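Local coordinates for cell wall surface anchor family protein (Jo),Cell wall surface anchor family protein (In) (Streptococcus pneumoniae, PDB 5MKC) that associates autocatalytically, Jo with In, through a covalent isopeptide bond, the two parts being derived from a pneumococcal pilus adhesin and used for welding proteins together, at residues 39-43 and 44-48. Numbering follows the deposited sequence.
Sequences SEKNG and QHKAL. With SO4 (sulfate ion), chain I.
A β-hairpin with a two-residue loop, in the N-terminal part of the fused construct, joins strand 40-41 to the start of strand 44-57, the chain reversing through a type I' turn from Lys41 to Gln44. Lys41 and Gln44 form the antiparallel hydrogen-bonded pair that closes the loop: Lys41 N gives its hydrogen to Gln44 O at 2.8 Å, almost in line with the carbonyl, and Gln44 N returns one to Lys41 O at 3.1 Å. Asn42 and Gly43 fill the two corners, both with positive phi, a backbone shape that glycine adopts readily. Next along, Glu40 and His45 make a non-hydrogen-bonded pair whose side chains share one face of the hairpin. With CG anti to the backbone N (chi1 -161°) and a bend at chi2, the Glu40 chain folds back over the opposite strand, bringing OE1 to 3.5 Å from His45 CB and near the plane of the imidazole at its edge; carboxylate and ring are turned 40° apart. The ring itself stacks with Tyr18. On the opposite face lie Lys41 and Gln44; the Lys41 chain also runs beside that of Lys46 in the same direction, with Lys41 CB 3.8 Å from Lys46 CD. The two lysine amines stay 6.7 Å apart (NZ to NZ), and that of Lys46 is held by a salt bridge to Asp230 and hydrogen bonds to Leu72 O and Asn75. Beyond the paired residues, Lys46 N reaches Ser39 O at 2.9 Å from above the carbonyl plane, while the buried Ser39 hydroxyl bonds to Val36 O. A sulfate, probably from the crystallisation liquor, accepts hydrogen bonds from the Glu40 and Gly38 amides. Type I' turns are a usual connection in such tight hairpins, here where strand 44-57 enters the antiparallel β-structure.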
ATOM      1  N   SER A  39      17.967   7.908   1.014  1.00 51.65           N
ATOM      2  CA  SER A  39      17.438   8.742   2.092  1.00 47.85           C
ATOM      3  C   SER A  39      18.512   9.347   2.995  1.00 49.14           C
ATOM      4  O   SER A  39      18.196  10.039   3.972  1.00 50.24           O
ATOM      5  CB  SER A  39      16.406   7.968   2.928  1.00 43.31           C
ATOM      6  OG  SER A  39      16.995   7.011   3.798  1.00 42.45           O
ATOM      7  N   GLU A  40      19.774   9.124   2.654  1.00 54.14           N
ATOM      8  CA  GLU A  40      20.876   9.682   3.444  1.00 64.00           C
ATOM      9  C   GLU A  40      21.000  11.192   3.283  1.00 62.16           C
ATOM     10  O   GLU A  40      20.955  11.705   2.165  1.00 57.14           O
ATOM     11  CB  GLU A  40      22.216   9.029   3.066  1.00 67.37           C
ATOM     12  CG  GLU A  40      23.301   9.196   4.122  1.00 72.33           C
ATOM     13  CD  GLU A  40      23.058   8.332   5.362  1.00 90.41           C
ATOM     14  OE1 GLU A  40      22.205   7.375   5.329  1.00 94.90           O
ATOM     15  OE2 GLU A  40      23.740   8.625   6.376  1.00 80.57           O
ATOM     16  N   LYS A  41      21.190  11.880   4.406  1.00 62.21           N
ATOM     17  CA  LYS A  41      21.320  13.330   4.430  1.00 65.93           C
ATOM     18  C   LYS A  41      22.117  13.746   5.656  1.00 72.45           C
ATOM     19  O   LYS A  41      21.685  13.496   6.784  1.00 68.68           O
ATOM     20  CB  LYS A  41      19.932  13.967   4.519  1.00 73.89           C
ATOM     21  CG  LYS A  41      19.921  15.461   4.752  1.00 75.44           C
ATOM     22  CD  LYS A  41      20.346  16.188   3.491  1.00 77.98           C
ATOM     23  CE  LYS A  41      20.668  17.645   3.762  1.00 82.79           C
ATOM     24  NZ  LYS A  41      20.486  18.434   2.511  1.00 89.49           N
ATOM     25  N   ASN A  42      23.270  14.386   5.447  1.00 78.79           N
ATOM     26  CA  ASN A  42      24.119  14.803   6.559  1.00 81.20           C
ATOM     27  C   ASN A  42      24.434  13.660   7.522  1.00 80.01           C
ATOM     28  O   ASN A  42      24.334  13.843   8.732  1.00 74.37           O
ATOM     29  CB  ASN A  42      23.454  15.946   7.346  1.00 83.99           C
ATOM     30  CG  ASN A  42      23.284  17.198   6.516  1.00 90.60           C
ATOM     31  OD1 ASN A  42      24.128  17.507   5.678  1.00 96.27           O
ATOM     32  ND2 ASN A  42      22.192  17.925   6.745  1.00 95.58           N
ATOM     33  N   GLY A  43      24.791  12.485   6.993  1.00 80.36           N
ATOM     34  CA  GLY A  43      25.183  11.348   7.824  1.00 79.85           C
ATOM     35  C   GLY A  43      24.068  10.637   8.592  1.00 85.07           C
ATOM     36  O   GLY A  43      24.337   9.678   9.311  1.00 84.50           O
ATOM     37  N   GLN A  44      22.827  11.113   8.463  1.00 84.60           N
ATOM     38  CA  GLN A  44      21.653  10.438   9.032  1.00 80.66           C
ATOM     39  C   GLN A  44      20.755   9.970   7.881  1.00 71.14           C
ATOM     40  O   GLN A  44      20.802  10.529   6.780  1.00 72.03           O
ATOM     41  CB  GLN A  44      20.873  11.395   9.955  1.00 86.19           C
ATOM     42  CG  GLN A  44      21.565  11.745  11.274  1.00 97.80           C
ATOM     43  CD  GLN A  44      21.630  10.567  12.251  1.00115.59           C
ATOM     44  OE1 GLN A  44      22.401   9.616  12.057  1.00110.15           O
ATOM     45  NE2 GLN A  44      20.819  10.627  13.307  1.00114.26           N
ATOM     46  N   HIS A  45      19.927   8.960   8.113  1.00 59.01           N
ATOM     47  CA  HIS A  45      18.937   8.620   7.103  1.00 60.35           C
ATOM     48  C   HIS A  45      17.524   9.064   7.491  1.00 52.47           C
ATOM     49  O   HIS A  45      17.155   9.093   8.667  1.00 47.26           O
ATOM     50  CB  HIS A  45      19.024   7.157   6.647  1.00 58.03           C
ATOM     51  CG  HIS A  45      19.267   6.169   7.747  1.00 72.82           C
ATOM     52  ND1 HIS A  45      20.520   5.922   8.270  1.00 79.99           N
ATOM     53  CD2 HIS A  45      18.423   5.316   8.383  1.00 68.29           C
ATOM     54  CE1 HIS A  45      20.432   4.988   9.204  1.00 78.12           C
ATOM     55  NE2 HIS A  45      19.171   4.598   9.288  1.00 67.66           N
ATOM     56  N   LYS A  46      16.763   9.486   6.487  1.00 47.28           N
ATOM     57  CA  LYS A  46      15.473  10.126   6.725  1.00 47.49           C
ATOM     58  C   LYS A  46      14.280   9.186   6.527  1.00 44.37           C
ATOM     59  O   LYS A  46      13.134   9.562   6.788  1.00 44.92           O
ATOM     60  CB  LYS A  46      15.322  11.322   5.798  1.00 48.25           C
ATOM     61  CG  LYS A  46      16.252  12.471   6.140  1.00 48.54           C
ATOM     62  CD  LYS A  46      16.191  13.593   5.112  1.00 53.82           C
ATOM     63  CE  LYS A  46      14.770  14.084   4.882  1.00 52.48           C
ATOM     64  NZ  LYS A  46      14.750  15.476   4.366  1.00 53.36           N
ATOM     65  N   ALA A  47      14.531   7.967   6.085  1.00 42.87           N
ATOM     66  CA  ALA A  47      13.424   7.040   5.835  1.00 44.30           C
ATOM     67  C   ALA A  47      13.762   5.593   6.160  1.00 40.80           C
ATOM     68  O   ALA A  47      14.902   5.160   5.997  1.00 43.13           O
ATOM     69  CB  ALA A  47      12.945   7.162   4.401  1.00 40.32           C
ATOM     70  N   LEU A  48      12.753   4.862   6.620  1.00 44.09           N
ATOM     71  CA  LEU A  48      12.917   3.473   7.052  1.00 39.34           C
ATOM     72  C   LEU A  48      11.829   2.591   6.455  1.00 39.40           C
ATOM     73  O   LEU A  48      10.667   2.979   6.427  1.00 38.68           O
ATOM     74  CB  LEU A  48      12.829   3.398   8.575  1.00 38.24           C
ATOM     75  CG  LEU A  48      13.826   4.260   9.359  1.00 41.92           C
ATOM     76  CD1 LEU A  48      13.475   4.300  10.838  1.00 42.49           C
ATOM     77  CD2 LEU A  48      15.218   3.698   9.190  1.00 41.45           C
TER
HETATM   78  S   SO4 I 803      21.994   6.585   0.303  1.00 75.41           S
HETATM   79  O1  SO4 I 803      22.911   6.487   1.461  1.00 72.40           O
HETATM   80  O2  SO4 I 803      21.255   7.873   0.348  1.00 80.17           O
HETATM   81  O3  SO4 I 803      22.745   6.521  -0.971  1.00 85.07           O
HETATM   82  O4  SO4 I 803      21.054   5.438   0.358  1.00103.86           O